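Local coordinates for major capsid protein P2 (Pseudoalteromonas phage pm2, PDB 2VVF) that forms the trimeric, double jelly-roll building block of the protein shell that encloses this membrane-containing marine phage, at residues L55-E68 against S142-L154. Residues are numbered along the deposited sequence; the frame is centred on the assembly and turned at random.
Sequences LLSTYKTLNDLILE and SWLTMRRNFFKQL. With CA (calcium ion), chain G.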
loop_
_atom_site.group_PDB
_atom_site.type_symbol
_atom_site.label_atom_id
_atom_site.label_comp_id
_atom_site.label_asym_id
_atom_site.label_seq_id
_atom_site.Cartn_x
_atom_site.Cartn_y
_atom_site.Cartn_z
ATOM N N LEU A 55 24.230 19.869 -13.597
ATOM C CA LEU A 55 23.625 18.545 -13.688
ATOM C C LEU A 55 23.060 18.049 -12.362
ATOM O O LEU A 55 23.737 18.084 -11.334
ATOM C CB LEU A 55 24.627 17.525 -14.229
ATOM C CG LEU A 55 24.158 16.068 -14.174
ATOM C CD1 LEU A 55 23.205 15.763 -15.323
ATOM C CD2 LEU A 55 25.340 15.114 -14.184
ATOM N N LEU A 56 21.822 17.565 -12.403
ATOM C CA LEU A 56 21.175 17.021 -11.218
ATOM C C LEU A 56 21.155 15.503 -11.336
ATOM O O LEU A 56 21.793 14.800 -10.554
ATOM C CB LEU A 56 19.750 17.559 -11.088
ATOM C CG LEU A 56 18.951 17.056 -9.885
ATOM C CD1 LEU A 56 19.373 17.781 -8.619
ATOM C CD2 LEU A 56 17.458 17.210 -10.125
ATOM N N SER A 57 20.441 15.010 -12.344
ATOM C CA SER A 57 20.335 13.578 -12.594
ATOM C C SER A 57 20.685 13.279 -14.046
ATOM O O SER A 57 20.495 14.121 -14.927
ATOM C CB SER A 57 18.917 13.086 -12.291
ATOM O OG SER A 57 18.672 13.059 -10.897
ATOM N N THR A 58 21.195 12.078 -14.293
ATOM C CA THR A 58 21.571 11.682 -15.643
ATOM C C THR A 58 21.123 10.262 -15.981
ATOM O O THR A 58 21.214 9.353 -15.155
ATOM C CB THR A 58 23.083 11.869 -15.886
ATOM O OG1 THR A 58 23.470 11.165 -17.070
ATOM C CG2 THR A 58 23.885 11.337 -14.710
ATOM N N TYR A 59 20.649 10.079 -17.209
ATOM C CA TYR A 59 20.222 8.771 -17.690
ATOM C C TYR A 59 20.882 8.510 -19.040
ATOM O O TYR A 59 20.743 9.311 -19.962
ATOM C CB TYR A 59 18.702 8.730 -17.867
ATOM C CG TYR A 59 17.913 8.878 -16.584
ATOM C CD1 TYR A 59 17.441 7.762 -15.905
ATOM C CD2 TYR A 59 17.607 10.134 -16.075
ATOM C CE1 TYR A 59 16.705 7.894 -14.742
ATOM C CE2 TYR A 59 16.873 10.275 -14.913
ATOM C CZ TYR A 59 16.425 9.152 -14.252
ATOM O OH TYR A 59 15.695 9.291 -13.095
ATOM N N LYS A 60 21.598 7.395 -19.156
ATOM C CA LYS A 60 22.247 7.037 -20.417
ATOM C C LYS A 60 21.208 7.041 -21.533
ATOM O O LYS A 60 21.451 7.556 -22.621
ATOM C CB LYS A 60 22.900 5.660 -20.313
ATOM C CG LYS A 60 24.180 5.516 -21.116
ATOM C CD LYS A 60 24.888 4.214 -20.784
ATOM C CE LYS A 60 25.516 3.597 -22.021
ATOM N NZ LYS A 60 25.221 2.143 -22.124
ATOM N N THR A 61 20.044 6.469 -21.239
ATOM C CA THR A 61 18.926 6.434 -22.177
ATOM C C THR A 61 17.618 6.523 -21.398
ATOM O O THR A 61 17.592 6.296 -20.188
ATOM C CB THR A 61 18.955 5.189 -23.084
ATOM O OG1 THR A 61 18.222 4.125 -22.466
ATOM C CG2 THR A 61 20.383 4.741 -23.339
ATOM N N LEU A 62 16.539 6.865 -22.092
ATOM C CA LEU A 62 15.233 6.988 -21.454
ATOM C C LEU A 62 14.760 5.657 -20.878
ATOM O O LEU A 62 13.878 5.620 -20.022
ATOM C CB LEU A 62 14.201 7.539 -22.441
ATOM C CG LEU A 62 12.976 8.215 -21.827
ATOM C CD1 LEU A 62 13.384 9.411 -20.980
ATOM C CD2 LEU A 62 11.995 8.631 -22.913
ATOM N N ASN A 63 15.354 4.566 -21.349
ATOM C CA ASN A 63 14.993 3.234 -20.880
ATOM C C ASN A 63 15.380 3.030 -19.420
ATOM O O ASN A 63 14.785 2.213 -18.719
ATOM C CB ASN A 63 15.645 2.158 -21.747
ATOM C CG ASN A 63 15.097 0.774 -21.463
ATOM O OD1 ASN A 63 13.885 0.568 -21.441
ATOM N ND2 ASN A 63 15.990 -0.180 -21.224
ATOM N N ASP A 64 16.384 3.775 -18.971
ATOM C CA ASP A 64 16.844 3.684 -17.594
ATOM C C ASP A 64 15.831 4.323 -16.649
ATOM O O ASP A 64 15.757 3.972 -15.469
ATOM C CB ASP A 64 18.217 4.343 -17.440
ATOM C CG ASP A 64 19.354 3.407 -17.802
ATOM O OD1 ASP A 64 19.787 3.425 -18.976
ATOM O OD2 ASP A 64 19.800 2.641 -16.919
ATOM N N LEU A 65 15.041 5.255 -17.178
ATOM C CA LEU A 65 14.008 5.913 -16.388
ATOM C C LEU A 65 12.818 4.967 -16.267
ATOM O O LEU A 65 12.116 4.953 -15.254
ATOM C CB LEU A 65 13.576 7.225 -17.045
ATOM C CG LEU A 65 12.438 7.986 -16.357
ATOM C CD1 LEU A 65 12.850 8.458 -14.971
ATOM C CD2 LEU A 65 11.965 9.155 -17.207
ATOM N N ILE A 66 12.614 4.162 -17.306
ATOM C CA ILE A 66 11.538 3.178 -17.324
ATOM C C ILE A 66 11.848 2.080 -16.311
ATOM O O ILE A 66 10.960 1.594 -15.612
ATOM C CB ILE A 66 11.352 2.582 -18.732
ATOM C CG1 ILE A 66 10.704 3.606 -19.668
ATOM C CG2 ILE A 66 10.524 1.309 -18.663
ATOM C CD1 ILE A 66 10.649 3.158 -21.113
ATOM N N LEU A 67 13.121 1.699 -16.238
ATOM C CA LEU A 67 13.573 0.667 -15.314
ATOM C C LEU A 67 13.557 1.186 -13.879
ATOM O O LEU A 67 13.272 0.444 -12.938
ATOM C CB LEU A 67 14.973 0.190 -15.697
ATOM C CG LEU A 67 15.069 -0.489 -17.066
ATOM C CD1 LEU A 67 16.496 -0.892 -17.378
ATOM C CD2 LEU A 67 14.143 -1.691 -17.129
ATOM N N GLU A 68 13.854 2.470 -13.718
ATOM C CA GLU A 68 13.846 3.097 -12.404
ATOM C C GLU A 68 12.441 3.028 -11.815
ATOM O O GLU A 68 12.268 2.750 -10.628
ATOM C CB GLU A 68 14.290 4.557 -12.517
ATOM C CG GLU A 68 13.935 5.416 -11.316
ATOM C CD GLU A 68 14.552 6.797 -11.397
ATOM O OE1 GLU A 68 15.751 6.889 -11.734
ATOM O OE2 GLU A 68 13.834 7.788 -11.143
ATOM N N SER A 142 15.494 22.561 -2.971
ATOM C CA SER A 142 15.605 21.789 -1.737
ATOM C C SER A 142 16.053 20.338 -1.942
ATOM O O SER A 142 16.913 20.054 -2.777
ATOM C CB SER A 142 14.282 21.843 -0.969
ATOM O OG SER A 142 14.341 21.076 0.219
ATOM N N TRP A 143 15.479 19.429 -1.157
ATOM C CA TRP A 143 15.819 18.009 -1.232
ATOM C C TRP A 143 15.455 17.401 -2.583
ATOM O O TRP A 143 14.287 17.371 -2.965
ATOM C CB TRP A 143 15.139 17.230 -0.103
ATOM C CG TRP A 143 16.033 16.993 1.072
ATOM C CD1 TRP A 143 16.160 17.783 2.178
ATOM C CD2 TRP A 143 16.966 15.918 1.237
ATOM N NE1 TRP A 143 17.108 17.260 3.027
ATOM C CE2 TRP A 143 17.619 16.117 2.470
ATOM C CE3 TRP A 143 17.304 14.802 0.466
ATOM C CZ2 TRP A 143 18.588 15.240 2.950
ATOM C CZ3 TRP A 143 18.270 13.936 0.943
ATOM C CH2 TRP A 143 18.899 14.158 2.175
ATOM N N LEU A 144 16.463 16.908 -3.293
ATOM C CA LEU A 144 16.258 16.312 -4.608
ATOM C C LEU A 144 17.041 15.011 -4.750
ATOM O O LEU A 144 18.038 14.797 -4.062
ATOM C CB LEU A 144 16.716 17.288 -5.697
ATOM C CG LEU A 144 15.671 18.133 -6.430
ATOM C CD1 LEU A 144 14.429 18.334 -5.587
ATOM C CD2 LEU A 144 16.265 19.470 -6.843
ATOM N N THR A 145 16.595 14.157 -5.668
ATOM C CA THR A 145 17.284 12.905 -5.965
ATOM C C THR A 145 18.272 13.200 -7.089
ATOM O O THR A 145 17.904 13.793 -8.104
ATOM C CB THR A 145 16.297 11.800 -6.390
ATOM O OG1 THR A 145 15.447 11.459 -5.290
ATOM C CG2 THR A 145 17.051 10.561 -6.847
ATOM N N MET A 146 19.529 12.813 -6.899
ATOM C CA MET A 146 20.554 13.067 -7.904
ATOM C C MET A 146 21.161 11.776 -8.434
ATOM O O MET A 146 22.091 11.227 -7.847
ATOM C CB MET A 146 21.640 13.988 -7.342
ATOM C CG MET A 146 21.148 15.393 -7.049
ATOM S SD MET A 146 21.944 16.128 -5.618
ATOM C CE MET A 146 20.760 17.425 -5.195
ATOM N N ARG A 147 20.615 11.294 -9.544
ATOM C CA ARG A 147 21.079 10.059 -10.166
ATOM C C ARG A 147 22.392 10.290 -10.909
ATOM O O ARG A 147 22.453 11.085 -11.848
ATOM C CB ARG A 147 20.010 9.527 -11.122
ATOM C CG ARG A 147 20.248 8.118 -11.627
ATOM C CD ARG A 147 19.425 7.857 -12.882
ATOM N NE ARG A 147 19.273 6.432 -13.162
ATOM C CZ ARG A 147 20.027 5.758 -14.022
ATOM N NH1 ARG A 147 20.993 6.378 -14.685
ATOM N NH2 ARG A 147 19.820 4.462 -14.216
ATOM N N ARG A 148 23.442 9.598 -10.475
ATOM C CA ARG A 148 24.763 9.739 -11.084
ATOM C C ARG A 148 25.235 8.458 -11.764
ATOM O O ARG A 148 24.937 7.352 -11.312
ATOM C CB ARG A 148 25.791 10.212 -10.055
ATOM C CG ARG A 148 25.628 11.665 -9.643
ATOM C CD ARG A 148 25.181 12.529 -10.816
ATOM N NE ARG A 148 24.507 13.745 -10.369
ATOM C CZ ARG A 148 25.133 14.804 -9.867
ATOM N NH1 ARG A 148 26.453 14.805 -9.757
ATOM N NH2 ARG A 148 24.439 15.863 -9.477
ATOM N N ASN A 149 25.980 8.625 -12.852
ATOM C CA ASN A 149 26.477 7.506 -13.644
ATOM C C ASN A 149 27.975 7.288 -13.451
ATOM O O ASN A 149 28.753 8.241 -13.452
ATOM C CB ASN A 149 26.192 7.766 -15.129
ATOM C CG ASN A 149 25.735 6.525 -15.863
ATOM O OD1 ASN A 149 25.574 5.459 -15.268
ATOM N ND2 ASN A 149 25.518 6.658 -17.166
ATOM N N PHE A 150 28.371 6.026 -13.313
ATOM C CA PHE A 150 29.779 5.668 -13.158
ATOM C C PHE A 150 30.068 4.366 -13.904
ATOM O O PHE A 150 29.251 3.447 -13.902
ATOM C CB PHE A 150 30.149 5.512 -11.680
ATOM C CG PHE A 150 29.842 6.720 -10.843
ATOM C CD1 PHE A 150 30.709 7.799 -10.815
ATOM C CD2 PHE A 150 28.696 6.769 -10.068
ATOM C CE1 PHE A 150 30.430 8.913 -10.047
ATOM C CE2 PHE A 150 28.410 7.879 -9.296
ATOM C CZ PHE A 150 29.280 8.953 -9.286
ATOM N N PHE A 151 31.226 4.298 -14.552
ATOM C CA PHE A 151 31.613 3.105 -15.295
ATOM C C PHE A 151 32.895 2.520 -14.721
ATOM O O PHE A 151 33.903 3.215 -14.593
ATOM C CB PHE A 151 31.785 3.423 -16.781
ATOM C CG PHE A 151 30.493 3.712 -17.490
ATOM C CD1 PHE A 151 29.819 2.709 -18.166
ATOM C CD2 PHE A 151 29.944 4.984 -17.466
ATOM C CE1 PHE A 151 28.625 2.971 -18.813
ATOM C CE2 PHE A 151 28.754 5.254 -18.112
ATOM C CZ PHE A 151 28.092 4.246 -18.786
ATOM N N LYS A 152 32.846 1.248 -14.348
ATOM C CA LYS A 152 34.006 0.598 -13.761
ATOM C C LYS A 152 34.183 -0.818 -14.288
ATOM O O LYS A 152 33.218 -1.472 -14.681
ATOM C CB LYS A 152 33.903 0.597 -12.236
ATOM C CG LYS A 152 34.639 1.748 -11.573
ATOM C CD LYS A 152 33.714 2.564 -10.693
ATOM C CE LYS A 152 34.189 4.002 -10.590
ATOM N NZ LYS A 152 34.373 4.426 -9.176
ATOM N N GLN A 153 35.428 -1.281 -14.300
ATOM C CA GLN A 153 35.742 -2.612 -14.795
ATOM C C GLN A 153 35.555 -3.683 -13.731
ATOM O O GLN A 153 36.035 -3.553 -12.603
ATOM C CB GLN A 153 37.170 -2.663 -15.341
ATOM C CG GLN A 153 37.535 -3.984 -16.002
ATOM C CD GLN A 153 36.860 -4.167 -17.346
ATOM O OE1 GLN A 153 36.230 -3.249 -17.869
ATOM N NE2 GLN A 153 36.989 -5.362 -17.914
ATOM N N LEU A 154 34.855 -4.747 -14.107
ATOM C CA LEU A 154 34.627 -5.867 -13.208
ATOM C C LEU A 154 35.455 -7.030 -13.711
ATOM O O LEU A 154 35.621 -7.220 -14.914
ATOM C CB LEU A 154 33.151 -6.263 -13.183
ATOM C CG LEU A 154 32.239 -5.378 -12.335
ATOM C CD1 LEU A 154 30.865 -6.012 -12.192
ATOM C CD2 LEU A 154 32.860 -5.105 -10.973
HETATM CA CA CA G . 12.430 19.398 -3.142
HETATM O O HOH W 1 17.782 2.520 -13.426
HETATM O O HOH W 2 17.410 5.330 -10.765
#
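R147 lies across one face of the Y59 ring, its CD 3.6 Å from the ring centroid in a CH-pi contact and its guanidinium plane turned only 20° from the ring. With CG anti to the backbone N (chi1 -169°) and the chain extended as far as NE, the arginine reaches between the end of strand 55-59 and the first turns of helix 63-71. R147 NH1 donates to T58 O of the strand in the carbonyl plane, 3.0 Å away, while R147 NH2 makes a weak hydrogen bond, part of a salt bridge, to D64 OD2 of the helix. E68 OE1 forms a longer salt bridge with R147 NE; one water joins the same two atoms, and a second links R147 NH2 to D64 O. R147 N donates almost straight to the S57 hydroxyl, OG, at 3.0 Å; the backbone bond from T58 N to R147 O (2.9 Å) is more bent. R148, bent at chi2, doubles back to grip L56 O side-on: R148 NE (2.9 Å) and NH2 (3.0 Å) approach from the same face of the carbonyl. L56 CD1 packs on M146 CG (3.4 Å) and touches L144 CD2. The contact joins the two jelly rolls of one subunit: strand segment 55-59, at the edge of its sheet in the N-terminal barrel, crosses 143-154 at 52°, and a classic bulge at L56 and S57, opposite V49, interrupts its regular pairing. Further out, Y59 OH donates to E68 OE1 (2.8 Å). D64 OD2 also pairs with K178 and R148 NH2 with the terminal carboxylate of F269, while W143 O binds calcium with the carbonyls of A105 and P141.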